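Local coordinates for protein oxidoreductase, zinc-binding dehydrogenase family (PDB 5K1S) that acts as a zinc-containing medium-chain reductase in the alternative de novo biosynthesis of isovaleryl coenzyme A in Myxococcus xanthus, at residues T309-A312 with E313-A317; S262-F265 with D266-K270; G94-T97 with G98-A101. All coordinates share one frame; numbering follows the deposited sequence.

From the N terminus, interaction 3 (94-97 with 98-101) comes first: in the GroES-like part of the chain it ends the long loop between antiparallel strands 80-88 and 100-103. Interaction 2 (262-265 with 266-270) follows within helix 262-270 of the Rossmann-type region, after strand 253-258 of the parallel sheet. Interaction 1 (309-312 with 313-317) is last and starts helix 311-323, which follows strand 302-305 of the same sheet and is joined here to helix 165-178. All three are local and lie in series, neither nested nor crossed. Interactions 1 and 3 do not touch, yet both meet Arg151 of strand 149-151, through Asp315 and Trp95 respectively; interaction 2 lies far from interaction 3, across the chain's centre.

Interaction 1: T309-A312 with E313-A317; sequences TTQA and ELDEA
Glu313 and Thr310 clasp each other in a capping box at the start of helix 311-323, Thr310 being the N-cap. Glu313 N donates to Thr310 OG1 at 3.2 Å, and Thr310 N answers with a bond to Glu313 OE1 at 2.8 Å, reaching that oxygen from above the carboxylate plane. Threonine suits the cap because its hydroxyl, lodged between its own N and carbonyl carbon (chi1 66°), faces the first turn; the extended glutamate chain is long enough to reach back to Thr310 N. The other carboxylate oxygen, OE2, is bound by His173 and Thr177 of helix 165-178, so the box joins two helices. Thr309 CG2 lies 3.7 Å from Glu313 CB, a methyl packed along the glutamate chain; the Thr309 side chain is about 8 Å from a bound zinc ion. Leu314 N continues the helix by bonding Thr310 O at 3.0 Å, its side chain leading away to Cys165 and Leu104. Asp315 N bonds to Gln311 O; its carboxylate, whose negative charge probably suits a first turn, accepts from Arg151 N through OD1. Glu316 pairs with Arg319 and Arg176, and its backbone N meets Ala312 O at 3.0 Å.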
loop_
_atom_site.group_PDB
_atom_site.type_symbol
_atom_site.label_atom_id
_atom_site.label_comp_id
_atom_site.label_asym_id
_atom_site.label_seq_id
_atom_site.Cartn_x
_atom_site.Cartn_y
_atom_site.Cartn_z
ATOM N N THR A 309 -14.709 0.982 9.450
ATOM C CA THR A 309 -14.379 0.673 10.832
ATOM C C THR A 309 -15.061 -0.631 11.219
ATOM O O THR A 309 -16.177 -0.910 10.771
ATOM C CB THR A 309 -14.821 1.802 11.778
ATOM O OG1 THR A 309 -14.267 3.046 11.337
ATOM C CG2 THR A 309 -14.365 1.527 13.206
ATOM N N THR A 310 -14.390 -1.423 12.048
ATOM C CA THR A 310 -14.917 -2.706 12.487
ATOM C C THR A 310 -15.595 -2.571 13.847
ATOM O O THR A 310 -15.465 -1.565 14.548
ATOM C CB THR A 310 -13.804 -3.758 12.561
ATOM O OG1 THR A 310 -12.867 -3.398 13.583
ATOM C CG2 THR A 310 -13.085 -3.874 11.228
ATOM N N GLN A 311 -16.330 -3.622 14.215
ATOM C CA GLN A 311 -17.032 -3.627 15.495
ATOM C C GLN A 311 -16.051 -3.538 16.657
ATOM O O GLN A 311 -16.329 -2.883 17.669
ATOM C CB GLN A 311 -17.890 -4.888 15.602
ATOM C CG GLN A 311 -18.941 -4.842 16.689
ATOM C CD GLN A 311 -19.887 -6.030 16.632
ATOM O OE1 GLN A 311 -19.475 -7.153 16.342
ATOM N NE2 GLN A 311 -21.164 -5.783 16.903
ATOM N N ALA A 312 -14.891 -4.185 16.526
ATOM C CA ALA A 312 -13.888 -4.127 17.584
ATOM C C ALA A 312 -13.234 -2.755 17.651
ATOM O O ALA A 312 -13.003 -2.224 18.744
ATOM C CB ALA A 312 -12.834 -5.211 17.365
ATOM N N GLU A 313 -12.923 -2.168 16.494
ATOM C CA GLU A 313 -12.272 -0.863 16.477
ATOM C C GLU A 313 -13.171 0.210 17.076
ATOM O O GLU A 313 -12.696 1.103 17.786
ATOM C CB GLU A 313 -11.882 -0.495 15.046
ATOM C CG GLU A 313 -10.831 -1.410 14.443
ATOM C CD GLU A 313 -10.838 -1.388 12.928
ATOM O OE1 GLU A 313 -11.688 -0.686 12.342
ATOM O OE2 GLU A 313 -9.998 -2.080 12.322
ATOM N N LEU A 314 -14.475 0.147 16.795
ATOM C CA LEU A 314 -15.392 1.124 17.370
ATOM C C LEU A 314 -15.494 0.956 18.880
ATOM O O LEU A 314 -15.492 1.948 19.620
ATOM C CB LEU A 314 -16.771 1.004 16.722
ATOM C CG LEU A 314 -17.845 1.948 17.279
ATOM C CD1 LEU A 314 -17.409 3.404 17.170
ATOM C CD2 LEU A 314 -19.175 1.737 16.570
ATOM N N ASP A 315 -15.590 -0.288 19.359
ATOM C CA ASP A 315 -15.572 -0.522 20.799
ATOM C C ASP A 315 -14.329 0.091 21.430
ATOM O O ASP A 315 -14.406 0.710 22.497
ATOM C CB ASP A 315 -15.633 -2.022 21.096
ATOM C CG ASP A 315 -17.010 -2.615 20.848
ATOM O OD1 ASP A 315 -18.015 -1.881 20.967
ATOM O OD2 ASP A 315 -17.088 -3.822 20.536
ATOM N N GLU A 316 -13.174 -0.067 20.779
ATOM C CA GLU A 316 -11.944 0.519 21.297
ATOM C C GLU A 316 -11.960 2.038 21.170
ATOM O O GLU A 316 -11.553 2.748 22.098
ATOM C CB GLU A 316 -10.740 -0.071 20.560
ATOM C CG GLU A 316 -9.393 0.453 21.033
ATOM C CD GLU A 316 -9.105 0.110 22.483
ATOM O OE1 GLU A 316 -9.867 -0.685 23.075
ATOM O OE2 GLU A 316 -8.115 0.638 23.031
ATOM N N ALA A 317 -12.419 2.553 20.029
ATOM C CA ALA A 317 -12.488 3.999 19.842
ATOM C C ALA A 317 -13.404 4.637 20.877
ATOM O O ALA A 317 -13.052 5.646 21.498
ATOM C CB ALA A 317 -12.971 4.319 18.427
#

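Interaction 2: S262-F265 with D266-K270; sequences SATF and DQTLK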
loop_
_atom_site.group_PDB
_atom_site.type_symbol
_atom_site.label_atom_id
_atom_site.label_comp_id
_atom_site.label_asym_id
_atom_site.label_seq_id
_atom_site.Cartn_x
_atom_site.Cartn_y
_atom_site.Cartn_z
ATOM N N SER A 262 -4.567 13.355 -2.839
ATOM C CA SER A 262 -3.795 13.776 -4.005
ATOM C C SER A 262 -3.070 15.094 -3.761
ATOM O O SER A 262 -1.942 15.285 -4.233
ATOM C CB SER A 262 -4.717 13.897 -5.220
ATOM O OG SER A 262 -5.792 14.786 -4.963
ATOM N N ALA A 263 -3.694 16.019 -3.031
ATOM C CA ALA A 263 -3.138 17.363 -2.912
ATOM C C ALA A 263 -1.761 17.349 -2.258
ATOM O O ALA A 263 -0.888 18.146 -2.618
ATOM C CB ALA A 263 -4.093 18.258 -2.125
ATOM N N THR A 264 -1.546 16.452 -1.296
ATOM C CA THR A 264 -0.296 16.396 -0.547
ATOM C C THR A 264 0.501 15.125 -0.806
ATOM O O THR A 264 1.586 14.967 -0.235
ATOM C CB THR A 264 -0.577 16.507 0.957
ATOM O OG1 THR A 264 -1.305 15.353 1.396
ATOM C CG2 THR A 264 -1.385 17.756 1.270
ATOM N N PHE A 265 0.003 14.225 -1.657
ATOM C CA PHE A 265 0.601 12.898 -1.774
ATOM C C PHE A 265 2.047 12.975 -2.255
ATOM O O PHE A 265 2.948 12.392 -1.643
ATOM C CB PHE A 265 -0.237 12.037 -2.719
ATOM C CG PHE A 265 0.076 10.570 -2.642
ATOM C CD1 PHE A 265 -0.364 9.811 -1.572
ATOM C CD2 PHE A 265 0.802 9.951 -3.641
ATOM C CE1 PHE A 265 -0.080 8.464 -1.500
ATOM C CE2 PHE A 265 1.087 8.605 -3.574
ATOM C CZ PHE A 265 0.646 7.860 -2.502
ATOM N N ASP A 266 2.287 13.692 -3.357
ATOM C CA ASP A 266 3.625 13.724 -3.941
ATOM C C ASP A 266 4.664 14.192 -2.928
ATOM O O ASP A 266 5.789 13.679 -2.901
ATOM C CB ASP A 266 3.634 14.623 -5.176
ATOM C CG ASP A 266 4.957 14.584 -5.915
ATOM O OD1 ASP A 266 5.212 13.586 -6.621
ATOM O OD2 ASP A 266 5.738 15.552 -5.792
ATOM N N GLN A 267 4.309 15.165 -2.087
ATOM C CA GLN A 267 5.234 15.630 -1.056
ATOM C C GLN A 267 5.352 14.618 0.076
ATOM O O GLN A 267 6.438 14.437 0.642
ATOM C CB GLN A 267 4.778 16.984 -0.517
ATOM C CG GLN A 267 4.917 18.126 -1.505
ATOM C CD GLN A 267 6.362 18.470 -1.796
ATOM O OE1 GLN A 267 6.982 19.252 -1.075
ATOM N NE2 GLN A 267 6.909 17.884 -2.855
ATOM N N THR A 268 4.246 13.956 0.429
ATOM C CA THR A 268 4.288 12.932 1.468
ATOM C C THR A 268 5.341 11.880 1.148
ATOM O O THR A 268 6.178 11.544 1.993
ATOM C CB THR A 268 2.910 12.280 1.626
ATOM O OG1 THR A 268 1.976 13.239 2.140
ATOM C CG2 THR A 268 2.971 11.085 2.579
ATOM N N LEU A 269 5.311 11.347 -0.075
ATOM C CA LEU A 269 6.290 10.340 -0.476
ATOM C C LEU A 269 7.712 10.842 -0.262
ATOM O O LEU A 269 8.519 10.193 0.414
ATOM C CB LEU A 269 6.074 9.957 -1.940
ATOM C CG LEU A 269 4.782 9.210 -2.269
ATOM C CD1 LEU A 269 4.608 9.113 -3.774
ATOM C CD2 LEU A 269 4.788 7.825 -1.640
ATOM N N LYS A 270 8.038 12.002 -0.837
ATOM C CA LYS A 270 9.372 12.569 -0.674
ATOM C C LYS A 270 9.738 12.756 0.791
ATOM O O LYS A 270 10.927 12.828 1.119
ATOM C CB LYS A 270 9.460 13.907 -1.407
ATOM C CG LYS A 270 9.204 13.807 -2.901
ATOM C CD LYS A 270 9.011 15.175 -3.524
ATOM C CE LYS A 270 8.672 15.067 -5.000
ATOM N NZ LYS A 270 8.354 16.392 -5.597
#
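Phe265 and Leu269, one turn apart on helix 262-270, supply the apolar part of this contact. The helix follows strand 253-258 of the Rossmann-type parallel sheet, the strand that carries Glu258. Leu269 CD1 comes obliquely to the ring, 3.6 Å from Phe265 CE2 and 3.9 Å from Phe265 CD2, so one methyl branch rests by one side of the aromatic group. Phe265 CG stands anti to its own N (chi1 -165°), which sends the ring off the same flank of the helix as the leucine. Both are bulky and apolar, as fits a flank packed on Leu291 of strand 289-291; Phe265 also meets Leu291 of the second subunit.

The backbone bonds are helical: Leu269 N to Phe265 O at 3.0 Å, nearly straight at 166°, and Thr268 N to Thr264 O at 2.9 Å.

Polar side chains occupy other flanks. Thr268 OG1 is hydrogen-bonded to Glu258 OE1, and lies 3.0 Å from Thr264 O. Threonine suits this buried position by bringing a hydroxyl where Glu258 can meet it. At the surface, Lys270 NZ forms a salt bridge of 2.8 Å with Asp266 OD2, met on the syn side, the four-residue spacing bringing the charges together.

Glu258 OE1, met by the Thr268 hydroxyl and weakly by that of Thr264, is probably stabilised as an acceptor in its buried setting.

Interaction 3: G94-T97 with G98-A101; sequences GWKT and GDRA
Lys96 to Asp99 form a type II beta turn that reverses the chain ahead of strand 100-103, so that the two segments run 123° apart. Asp99 N closes it on Lys96 O at 3.2 Å. Gly98 has a positive phi of 95°, at which a CB would be jammed against Thr97 O; glycine is what this corner calls for. Within the turn, Gly98 and Asp99 also make backbone hydrogen bonds with Val85, which join it to strand 80-88.

Asp99 adds a side-chain bond to the turn. Its OD2 accepts from Lys96 N at 2.6 Å along an almost straight path (176°), approached from above the carboxylate plane. The short, acidic side chain can thus reach back to the backbone, while its OD1 forms a weak salt bridge with Lys96 NZ at 3.3 Å, the lysine crossing it at about a right angle and bending at its last torsion.

Trp95 is buried, packing on Leu149 of strand 149-151 and Val47 of strand 46-56, and makes a cation-pi contact with Arg151. Its six-membered ring meets Asp99 CB at the edge, CE3 being 3.8 Å away. Ala101, with only a methyl group, lets the indole come close: its CB lies 3.8 Å from Trp95 CZ3.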
loop_
_atom_site.group_PDB
_atom_site.type_symbol
_atom_site.label_atom_id
_atom_site.label_comp_id
_atom_site.label_asym_id
_atom_site.label_seq_id
_atom_site.Cartn_x
_atom_site.Cartn_y
_atom_site.Cartn_z
ATOM N N GLY A 94 -25.746 -11.052 23.458
ATOM C CA GLY A 94 -24.912 -10.040 24.066
ATOM C C GLY A 94 -25.568 -8.699 24.281
ATOM O O GLY A 94 -24.924 -7.786 24.802
ATOM N N TRP A 95 -26.837 -8.548 23.907
ATOM C CA TRP A 95 -27.514 -7.260 23.959
ATOM C C TRP A 95 -28.828 -7.396 24.706
ATOM O O TRP A 95 -29.633 -8.284 24.405
ATOM C CB TRP A 95 -27.757 -6.716 22.549
ATOM C CG TRP A 95 -26.488 -6.367 21.845
ATOM C CD1 TRP A 95 -25.793 -7.147 20.969
ATOM C CD2 TRP A 95 -25.750 -5.147 21.970
ATOM N NE1 TRP A 95 -24.670 -6.484 20.534
ATOM C CE2 TRP A 95 -24.620 -5.255 21.136
ATOM C CE3 TRP A 95 -25.935 -3.974 22.706
ATOM C CZ2 TRP A 95 -23.682 -4.235 21.017
ATOM C CZ3 TRP A 95 -25.003 -2.963 22.585
ATOM C CH2 TRP A 95 -23.892 -3.100 21.748
ATOM N N LYS A 96 -29.035 -6.514 25.681
ATOM C CA LYS A 96 -30.267 -6.452 26.450
ATOM C C LYS A 96 -30.756 -5.012 26.478
ATOM O O LYS A 96 -30.006 -4.074 26.196
ATOM C CB LYS A 96 -30.064 -6.972 27.881
ATOM C CG LYS A 96 -29.031 -6.194 28.683
ATOM C CD LYS A 96 -28.911 -6.730 30.102
ATOM C CE LYS A 96 -27.936 -5.907 30.933
ATOM N NZ LYS A 96 -26.556 -5.927 30.370
ATOM N N THR A 97 -32.032 -4.845 26.814
ATOM C CA THR A 97 -32.593 -3.508 26.951
ATOM C C THR A 97 -31.781 -2.700 27.957
ATOM O O THR A 97 -31.328 -3.221 28.980
ATOM C CB THR A 97 -34.053 -3.579 27.396
ATOM O OG1 THR A 97 -34.143 -4.274 28.649
ATOM C CG2 THR A 97 -34.898 -4.295 26.350
ATOM N N GLY A 98 -31.594 -1.417 27.656
ATOM C CA GLY A 98 -30.813 -0.538 28.495
ATOM C C GLY A 98 -29.364 -0.387 28.088
ATOM O O GLY A 98 -28.696 0.533 28.576
ATOM N N ASP A 99 -28.854 -1.255 27.217
ATOM C CA ASP A 99 -27.470 -1.150 26.779
ATOM C C ASP A 99 -27.269 0.096 25.923
ATOM O O ASP A 99 -28.194 0.592 25.275
ATOM C CB ASP A 99 -27.061 -2.397 25.993
ATOM C CG ASP A 99 -26.987 -3.641 26.862
ATOM O OD1 ASP A 99 -26.731 -3.510 28.078
ATOM O OD2 ASP A 99 -27.183 -4.753 26.327
ATOM N N ARG A 100 -26.037 0.600 25.927
ATOM C CA ARG A 100 -25.667 1.818 25.218
ATOM C C ARG A 100 -24.854 1.437 23.988
ATOM O O ARG A 100 -23.801 0.802 24.112
ATOM C CB ARG A 100 -24.869 2.749 26.128
ATOM C CG ARG A 100 -25.554 3.056 27.452
ATOM C CD ARG A 100 -24.578 3.650 28.455
ATOM N NE ARG A 100 -23.935 4.858 27.944
ATOM C CZ ARG A 100 -24.443 6.082 28.044
ATOM N NH1 ARG A 100 -25.613 6.280 28.638
ATOM N NH2 ARG A 100 -23.779 7.116 27.546
ATOM N N ALA A 101 -25.334 1.831 22.808
ATOM C CA ALA A 101 -24.752 1.378 21.553
ATOM C C ALA A 101 -24.483 2.554 20.623
ATOM O O ALA A 101 -25.048 3.641 20.772
ATOM C CB ALA A 101 -25.666 0.366 20.851
#